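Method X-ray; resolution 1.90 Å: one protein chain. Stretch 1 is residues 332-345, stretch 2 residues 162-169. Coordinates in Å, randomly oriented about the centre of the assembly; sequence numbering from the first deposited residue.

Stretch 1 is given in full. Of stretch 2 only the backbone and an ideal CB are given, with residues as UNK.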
ATOM      1  N   LEU A 332      13.939  24.621 -18.587  1.00 35.21           N
ATOM      2  CA  LEU A 332      13.885  23.498 -19.560  1.00 34.29           C
ATOM      3  C   LEU A 332      13.048  22.340 -19.058  1.00 32.03           C
ATOM      4  O   LEU A 332      12.247  21.807 -19.808  1.00 31.92           O
ATOM      5  CB  LEU A 332      15.281  23.018 -19.970  1.00 35.73           C
ATOM      6  CG  LEU A 332      16.108  24.075 -20.741  1.00 39.01           C
ATOM      7  CD1 LEU A 332      17.511  23.544 -21.057  1.00 41.31           C
ATOM      8  CD2 LEU A 332      15.394  24.548 -22.017  1.00 42.76           C
ATOM      9  N   VAL A 333      13.195  21.997 -17.779  1.00 30.38           N
ATOM     10  CA  VAL A 333      12.423  20.935 -17.180  1.00 29.22           C
ATOM     11  C   VAL A 333      10.904  21.289 -17.129  1.00 30.32           C
ATOM     12  O   VAL A 333      10.031  20.498 -17.503  1.00 29.66           O
ATOM     13  CB  VAL A 333      12.945  20.578 -15.796  1.00 27.69           C
ATOM     14  CG1 VAL A 333      12.078  19.462 -15.115  1.00 24.87           C
ATOM     15  CG2 VAL A 333      14.430  20.054 -15.862  1.00 29.44           C
ATOM     16  N   ILE A 334      10.617  22.526 -16.784  1.00 31.66           N
ATOM     17  CA  ILE A 334       9.246  22.970 -16.716  1.00 32.08           C
ATOM     18  C   ILE A 334       8.567  22.930 -18.085  1.00 33.08           C
ATOM     19  O   ILE A 334       7.392  22.495 -18.232  1.00 30.45           O
ATOM     20  CB  ILE A 334       9.200  24.355 -16.108  1.00 32.32           C
ATOM     21  CG1 ILE A 334       9.532  24.282 -14.627  1.00 30.68           C
ATOM     22  CG2 ILE A 334       7.837  25.061 -16.350  1.00 33.55           C
ATOM     23  CD1 ILE A 334       9.963  25.674 -14.012  1.00 34.17           C
ATOM     24  N   GLU A 335       9.329  23.319 -19.104  1.00 34.32           N
ATOM     25  CA  GLU A 335       8.772  23.306 -20.459  1.00 35.29           C
ATOM     26  C   GLU A 335       8.400  21.929 -20.851  1.00 33.05           C
ATOM     27  O   GLU A 335       7.335  21.748 -21.421  1.00 34.66           O
ATOM     28  CB  GLU A 335       9.694  23.935 -21.497  1.00 37.30           C
ATOM     29  CG  GLU A 335       9.115  23.874 -22.872  1.00 44.79           C
ATOM     30  CD  GLU A 335       9.347  22.496 -23.618  1.00 51.71           C
ATOM     31  OE1 GLU A 335      10.284  21.712 -23.257  1.00 53.65           O
ATOM     32  OE2 GLU A 335       8.598  22.218 -24.601  1.00 52.91           O
ATOM     33  N   ARG A 336       9.200  20.933 -20.450  1.00 31.60           N
ATOM     34  CA  ARG A 336       8.808  19.569 -20.675  1.00 31.85           C
ATOM     35  C   ARG A 336       7.610  19.084 -19.885  1.00 29.75           C
ATOM     36  O   ARG A 336       6.740  18.426 -20.424  1.00 32.09           O
ATOM     37  CB  ARG A 336       9.961  18.577 -20.454  1.00 30.58           C
ATOM     38  CG  ARG A 336      11.142  18.803 -21.324  1.00 34.14           C
ATOM     39  CD  ARG A 336      10.928  18.125 -22.692  1.00 39.68           C
ATOM     40  NE  ARG A 336      10.188  18.941 -23.602  1.00 36.88           N
ATOM     41  CZ  ARG A 336       9.505  18.499 -24.661  1.00 42.42           C
ATOM     42  NH1 ARG A 336       9.458  17.174 -25.077  1.00 39.69           N
ATOM     43  NH2 ARG A 336       8.895  19.425 -25.360  1.00 42.08           N
ATOM     44  N   ILE A 337       7.598  19.362 -18.616  1.00 29.45           N
ATOM     45  CA  ILE A 337       6.510  18.943 -17.774  1.00 27.72           C
ATOM     46  C   ILE A 337       5.182  19.551 -18.352  1.00 29.42           C
ATOM     47  O   ILE A 337       4.171  18.831 -18.554  1.00 29.11           O
ATOM     48  CB  ILE A 337       6.708  19.456 -16.360  1.00 26.79           C
ATOM     49  CG1 ILE A 337       7.879  18.746 -15.643  1.00 27.77           C
ATOM     50  CG2 ILE A 337       5.364  19.403 -15.585  1.00 26.11           C
ATOM     51  CD1 ILE A 337       8.271  19.288 -14.245  1.00 27.39           C
ATOM     52  N   ASN A 338       5.210  20.823 -18.733  1.00 30.14           N
ATOM     53  CA  ASN A 338       3.988  21.449 -19.272  1.00 32.10           C
ATOM     54  C   ASN A 338       3.549  20.798 -20.584  1.00 33.44           C
ATOM     55  O   ASN A 338       2.361  20.596 -20.842  1.00 33.28           O
ATOM     56  CB  ASN A 338       4.188  22.947 -19.459  1.00 34.22           C
ATOM     57  CG  ASN A 338       4.273  23.689 -18.123  1.00 36.46           C
ATOM     58  OD1 ASN A 338       3.933  23.097 -17.055  1.00 36.48           O
ATOM     59  ND2 ASN A 338       4.766  24.916 -18.156  1.00 34.44           N
ATOM     60  N   HIS A 339       4.530  20.547 -21.459  1.00 32.59           N
ATOM     61  CA  HIS A 339       4.257  19.917 -22.716  1.00 33.96           C
ATOM     62  C   HIS A 339       3.561  18.590 -22.488  1.00 30.78           C
ATOM     63  O   HIS A 339       2.491  18.285 -23.074  1.00 33.42           O
ATOM     64  CB  HIS A 339       5.598  19.695 -23.509  1.00 32.98           C
ATOM     65  CG  HIS A 339       5.425  18.815 -24.699  1.00 38.15           C
ATOM     66  ND1 HIS A 339       4.813  19.260 -25.849  1.00 43.36           N
ATOM     67  CD2 HIS A 339       5.741  17.506 -24.916  1.00 36.71           C
ATOM     68  CE1 HIS A 339       4.799  18.284 -26.743  1.00 45.17           C
ATOM     69  NE2 HIS A 339       5.323  17.203 -26.191  1.00 42.86           N
ATOM     70  N   HIS A 340       4.144  17.772 -21.623  1.00 31.46           N
ATOM     71  CA  HIS A 340       3.612  16.426 -21.461  1.00 29.94           C
ATOM     72  C   HIS A 340       2.281  16.412 -20.780  1.00 30.08           C
ATOM     73  O   HIS A 340       1.410  15.619 -21.118  1.00 32.80           O
ATOM     74  CB  HIS A 340       4.595  15.487 -20.783  1.00 29.49           C
ATOM     75  CG  HIS A 340       5.760  15.162 -21.630  1.00 27.36           C
ATOM     76  ND1 HIS A 340       5.649  14.481 -22.826  1.00 32.01           N
ATOM     77  CD2 HIS A 340       7.054  15.531 -21.509  1.00 29.71           C
ATOM     78  CE1 HIS A 340       6.852  14.417 -23.387  1.00 35.72           C
ATOM     79  NE2 HIS A 340       7.726  15.017 -22.586  1.00 29.30           N
ATOM     80  N   ILE A 341       2.077  17.278 -19.827  1.00 29.90           N
ATOM     81  CA  ILE A 341       0.747  17.333 -19.187  1.00 29.95           C
ATOM     82  C   ILE A 341      -0.313  17.788 -20.157  1.00 32.35           C
ATOM     83  O   ILE A 341      -1.445  17.243 -20.242  1.00 32.02           O
ATOM     84  CB  ILE A 341       0.793  18.328 -17.964  1.00 30.75           C
ATOM     85  CG1 ILE A 341       1.648  17.701 -16.803  1.00 29.77           C
ATOM     86  CG2 ILE A 341      -0.615  18.667 -17.488  1.00 33.64           C
ATOM     87  CD1 ILE A 341       1.793  18.712 -15.587  1.00 28.71           C
ATOM     88  N   HIS A 342       0.022  18.823 -20.944  1.00 32.63           N
ATOM     89  CA  HIS A 342      -0.927  19.282 -21.952  1.00 35.97           C
ATOM     90  C   HIS A 342      -1.296  18.181 -22.947  1.00 37.24           C
ATOM     91  O   HIS A 342      -2.481  17.942 -23.204  1.00 39.99           O
ATOM     92  CB  HIS A 342      -0.325  20.477 -22.737  1.00 38.41           C
ATOM     93  CG  HIS A 342      -1.214  21.016 -23.801  1.00 43.18           C
ATOM     94  ND1 HIS A 342      -2.279  21.844 -23.525  1.00 50.25           N
ATOM     95  CD2 HIS A 342      -1.183  20.878 -25.149  1.00 47.28           C
ATOM     96  CE1 HIS A 342      -2.863  22.201 -24.664  1.00 53.08           C
ATOM     97  NE2 HIS A 342      -2.228  21.620 -25.663  1.00 50.73           N
ATOM     98  N   GLU A 343      -0.308  17.492 -23.499  1.00 37.12           N
ATOM     99  CA  GLU A 343      -0.625  16.463 -24.490  1.00 41.12           C
ATOM    100  C   GLU A 343      -1.454  15.339 -23.815  1.00 40.11           C
ATOM    101  O   GLU A 343      -2.361  14.794 -24.392  1.00 40.38           O
ATOM    102  CB  GLU A 343       0.665  15.863 -25.077  1.00 40.67           C
ATOM    103  CG  GLU A 343       1.477  16.809 -25.963  1.00 48.39           C
ATOM    104  CD  GLU A 343       0.733  17.306 -27.228  1.00 56.94           C
ATOM    105  OE1 GLU A 343      -0.062  16.553 -27.846  1.00 65.66           O
ATOM    106  OE2 GLU A 343       0.953  18.460 -27.615  1.00 61.73           O
ATOM    107  N   PHE A 344      -1.089  14.995 -22.589  1.00 37.79           N
ATOM    108  CA  PHE A 344      -1.781  13.890 -21.893  1.00 37.74           C
ATOM    109  C   PHE A 344      -3.265  14.197 -21.691  1.00 40.47           C
ATOM    110  O   PHE A 344      -4.145  13.382 -22.061  1.00 42.16           O
ATOM    111  CB  PHE A 344      -1.049  13.559 -20.561  1.00 34.16           C
ATOM    112  CG  PHE A 344      -1.686  12.440 -19.790  1.00 34.42           C
ATOM    113  CD1 PHE A 344      -1.378  11.138 -20.078  1.00 36.54           C
ATOM    114  CD2 PHE A 344      -2.677  12.684 -18.843  1.00 38.68           C
ATOM    115  CE1 PHE A 344      -2.045  10.061 -19.492  1.00 34.58           C
ATOM    116  CE2 PHE A 344      -3.333  11.593 -18.182  1.00 37.57           C
ATOM    117  CZ  PHE A 344      -3.046  10.285 -18.557  1.00 37.01           C
ATOM    118  N   VAL A 345      -3.573  15.399 -21.165  1.00 41.99           N
ATOM    119  CA  VAL A 345      -4.969  15.825 -21.013  1.00 44.94           C
ATOM    120  C   VAL A 345      -5.766  15.813 -22.343  1.00 50.41           C
ATOM    121  O   VAL A 345      -6.884  15.298 -22.421  1.00 51.74           O
ATOM    122  CB  VAL A 345      -5.077  17.222 -20.404  1.00 45.43           C
ATOM    123  CG1 VAL A 345      -6.564  17.632 -20.253  1.00 47.92           C
ATOM    124  CG2 VAL A 345      -4.315  17.318 -19.098  1.00 42.62           C
ATOM    125  N   UNK A 162      -2.291   7.818  -9.711  1.00 23.98           N
ATOM    126  CA  UNK A 162      -1.651   8.724 -10.668  1.00 24.29           C
ATOM    127  C   UNK A 162      -1.910   8.269 -12.118  1.00 25.72           C
ATOM    128  O   UNK A 162      -1.679   7.121 -12.454  1.00 27.96           O
ATOM    129  CB  UNK A 162      -0.147   8.798 -10.398  1.00 24.29           C
ATOM    130  N   UNK A 163      -2.275   9.187 -12.970  1.00 25.13           N
ATOM    131  CA  UNK A 163      -2.513   8.882 -14.355  1.00 26.89           C
ATOM    132  C   UNK A 163      -1.257   9.084 -15.216  1.00 26.20           C
ATOM    133  O   UNK A 163      -1.206   8.581 -16.305  1.00 27.68           O
ATOM    134  CB  UNK A 163      -3.661   9.746 -14.880  1.00 26.89           C
ATOM    135  N   UNK A 164      -0.366   9.935 -14.772  1.00 24.44           N
ATOM    136  CA  UNK A 164       0.849  10.325 -15.523  1.00 23.67           C
ATOM    137  C   UNK A 164       2.007  10.417 -14.520  1.00 23.20           C
ATOM    138  O   UNK A 164       1.855  11.020 -13.415  1.00 23.83           O
ATOM    139  CB  UNK A 164       0.654  11.652 -16.259  1.00 23.67           C
ATOM    140  N   UNK A 165       3.143   9.796 -14.846  1.00 22.30           N
ATOM    141  CA  UNK A 165       4.372   9.819 -14.027  1.00 21.99           C
ATOM    142  C   UNK A 165       5.403  10.582 -14.798  1.00 22.70           C
ATOM    143  O   UNK A 165       5.571  10.354 -16.034  1.00 25.09           O
ATOM    144  CB  UNK A 165       4.873   8.414 -13.687  1.00 21.99           C
ATOM    145  N   UNK A 166       6.092  11.505 -14.144  1.00 22.40           N
ATOM    146  CA  UNK A 166       7.167  12.245 -14.744  1.00 22.93           C
ATOM    147  C   UNK A 166       8.380  12.049 -13.810  1.00 24.12           C
ATOM    148  O   UNK A 166       8.379  12.451 -12.638  1.00 24.71           O
ATOM    149  CB  UNK A 166       6.803  13.719 -14.936  1.00 22.93           C
ATOM    150  N   UNK A 167       9.370  11.344 -14.299  1.00 23.66           N
ATOM    151  CA  UNK A 167      10.526  10.976 -13.533  1.00 23.51           C
ATOM    152  C   UNK A 167      11.707  11.767 -14.025  1.00 24.85           C
ATOM    153  O   UNK A 167      12.097  11.653 -15.208  1.00 25.79           O
ATOM    154  CB  UNK A 167      10.793   9.472 -13.618  1.00 23.51           C
ATOM    155  N   UNK A 168      12.326  12.561 -13.154  1.00 23.62           N
ATOM    156  CA  UNK A 168      13.446  13.384 -13.568  1.00 24.92           C
ATOM    157  C   UNK A 168      14.657  12.705 -12.926  1.00 25.21           C
ATOM    158  O   UNK A 168      14.804  12.677 -11.701  1.00 25.19           O
ATOM    159  CB  UNK A 168      13.292  14.848 -13.150  1.00 24.92           C
ATOM    160  N   UNK A 169      15.548  12.172 -13.722  1.00 25.77           N
ATOM    161  CA  UNK A 169      16.719  11.494 -13.211  1.00 25.50           C
ATOM    162  C   UNK A 169      16.459  10.506 -12.080  1.00 25.09           C
ATOM    163  O   UNK A 169      17.083  10.582 -10.978  1.00 24.95           O
ATOM    164  CB  UNK A 169      17.725  12.542 -12.732  1.00 25.50           C
TER

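The helix of stretch 1 lies nearly antiparallel to the strand of stretch 2, their N-to-C directions 164° apart and their axes 10.2 Å apart at closest approach. That spacing leaves room for one layer of side chains, and the helix lines it with V333, I337, H340, I341 and F344.

Position 162 has no atom of stretch 1 within 5.5 Å of its CB, so this contact sets no preference; it is phenylalanine.

At position 163 the CB points toward the helix and already sits 3.8 Å from F344 CZ. With phi/psi of -92/-25, the backbone here is not extended. The first carbon can touch F344 CZ, but anything longer must turn off past the ring, so a small residue or a polar one that bends aside would suit. The deposited residue is H163: its CB touches the phenylalanine, its chi1 of -59° (m) leads the imidazole away, and ND1 is hydrogen-bonded elsewhere in the structure. Its carbonyl O lies 3.4 Å from F344 CZ.

Position 164 is extended (-140/131), with CB toward the helix and 4.3 Å from F344 CG. Stretch 1 offers an aromatic face and, beside it, the flank of I341, with no charge to answer. Leucine, isoleucine or methionine would all be reasonable. It is L164. CB stands 4.2 Å from the F344 ring centroid, 5° off the normal, a CH-pi contact over the face, while CD2 reaches on to I341 CG1 at 4.0 Å and F344 CB at 4.1 Å.

Position 165 follows the strand's alternation and has nothing of stretch 1 in reach; leucine occupies it.

At position 166 the CB again points toward the helix, yet is 5.2 Å from its nearest neighbour, I337 CG1. A short side chain would leave that gap unfilled; a longer aliphatic one is favoured, and a beta-branched one also fits the extended backbone. I166, with chi1 m and chi2 t, sends CD1 to I337 CG2 at 4.0 Å and to I341 CG1 at 4.3 Å, meeting two residues one helical turn apart.

Position 167 is out of reach once more, and is leucine.

Position 168 repeats the rule of 166: CB toward the helix, 5.2 Å from V333 CG1, facing only aliphatic surface. Isoleucine, leucine or methionine could bridge the distance. I168 does so, its CD1 3.7 Å from V333 CG1 and 4.5 Å from I337 CD1.

At position 169 phi turns positive (46/50), which asparagine or glycine would accept readily. It is E169, clear of stretch 1, with both carboxylate oxygens hydrogen-bonded elsewhere.

Stretch 2 162-169: FHLLILIE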
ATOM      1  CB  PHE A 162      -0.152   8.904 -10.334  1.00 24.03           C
ATOM      2  CG  PHE A 162       0.074   9.529  -9.026  1.00 23.01           C
ATOM      3  CD1 PHE A 162      -0.236  10.827  -8.789  1.00 21.07           C
ATOM      4  CD2 PHE A 162       0.739   8.830  -8.031  1.00 22.19           C
ATOM      5  CE1 PHE A 162      -0.057  11.383  -7.524  1.00 24.98           C
ATOM      6  CE2 PHE A 162       0.960   9.412  -6.774  1.00 24.61           C
ATOM      7  CZ  PHE A 162       0.568  10.674  -6.542  1.00 24.79           C
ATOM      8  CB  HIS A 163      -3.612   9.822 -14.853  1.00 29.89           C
ATOM      9  CG  HIS A 163      -4.885   9.684 -14.091  1.00 31.85           C
ATOM     10  ND1 HIS A 163      -5.184  10.495 -13.010  1.00 28.99           N
ATOM     11  CD2 HIS A 163      -5.899   8.769 -14.182  1.00 39.03           C
ATOM     12  CE1 HIS A 163      -6.354  10.110 -12.491  1.00 37.43           C
ATOM     13  NE2 HIS A 163      -6.804   9.059 -13.174  1.00 36.82           N
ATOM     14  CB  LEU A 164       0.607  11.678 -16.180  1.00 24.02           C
ATOM     15  CG  LEU A 164       1.817  12.290 -16.892  1.00 26.16           C
ATOM     16  CD1 LEU A 164       2.191  11.372 -18.117  1.00 24.18           C
ATOM     17  CD2 LEU A 164       1.459  13.709 -17.373  1.00 22.87           C
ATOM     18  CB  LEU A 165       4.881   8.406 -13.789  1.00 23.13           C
ATOM     19  CG  LEU A 165       4.217   7.619 -12.665  1.00 25.80           C
ATOM     20  CD1 LEU A 165       2.698   7.354 -12.796  1.00 26.02           C
ATOM     21  CD2 LEU A 165       5.075   6.343 -12.502  1.00 24.21           C
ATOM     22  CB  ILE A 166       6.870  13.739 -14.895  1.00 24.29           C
ATOM     23  CG1 ILE A 166       5.563  13.938 -15.705  1.00 24.67           C
ATOM     24  CG2 ILE A 166       8.128  14.429 -15.539  1.00 24.57           C
ATOM     25  CD1 ILE A 166       5.181  15.396 -15.959  1.00 24.34           C
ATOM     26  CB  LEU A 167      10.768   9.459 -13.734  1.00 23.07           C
ATOM     27  CG  LEU A 167       9.587   8.511 -13.634  1.00 22.36           C
ATOM     28  CD1 LEU A 167      10.054   7.061 -13.905  1.00 22.33           C
ATOM     29  CD2 LEU A 167       8.890   8.597 -12.275  1.00 21.11           C
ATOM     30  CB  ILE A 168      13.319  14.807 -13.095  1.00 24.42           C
ATOM     31  CG1 ILE A 168      11.983  15.465 -13.575  1.00 27.82           C
ATOM     32  CG2 ILE A 168      14.597  15.635 -13.561  1.00 24.62           C
ATOM     33  CD1 ILE A 168      11.580  16.705 -12.696  1.00 26.54           C
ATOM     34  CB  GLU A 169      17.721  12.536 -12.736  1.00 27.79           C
ATOM     35  CG  GLU A 169      18.405  13.277 -13.842  1.00 28.63           C
ATOM     36  CD  GLU A 169      19.574  12.401 -14.508  1.00 34.82           C
ATOM     37  OE1 GLU A 169      20.315  11.766 -13.762  1.00 32.88           O
ATOM     38  OE2 GLU A 169      19.761  12.438 -15.728  1.00 32.14           O
TER
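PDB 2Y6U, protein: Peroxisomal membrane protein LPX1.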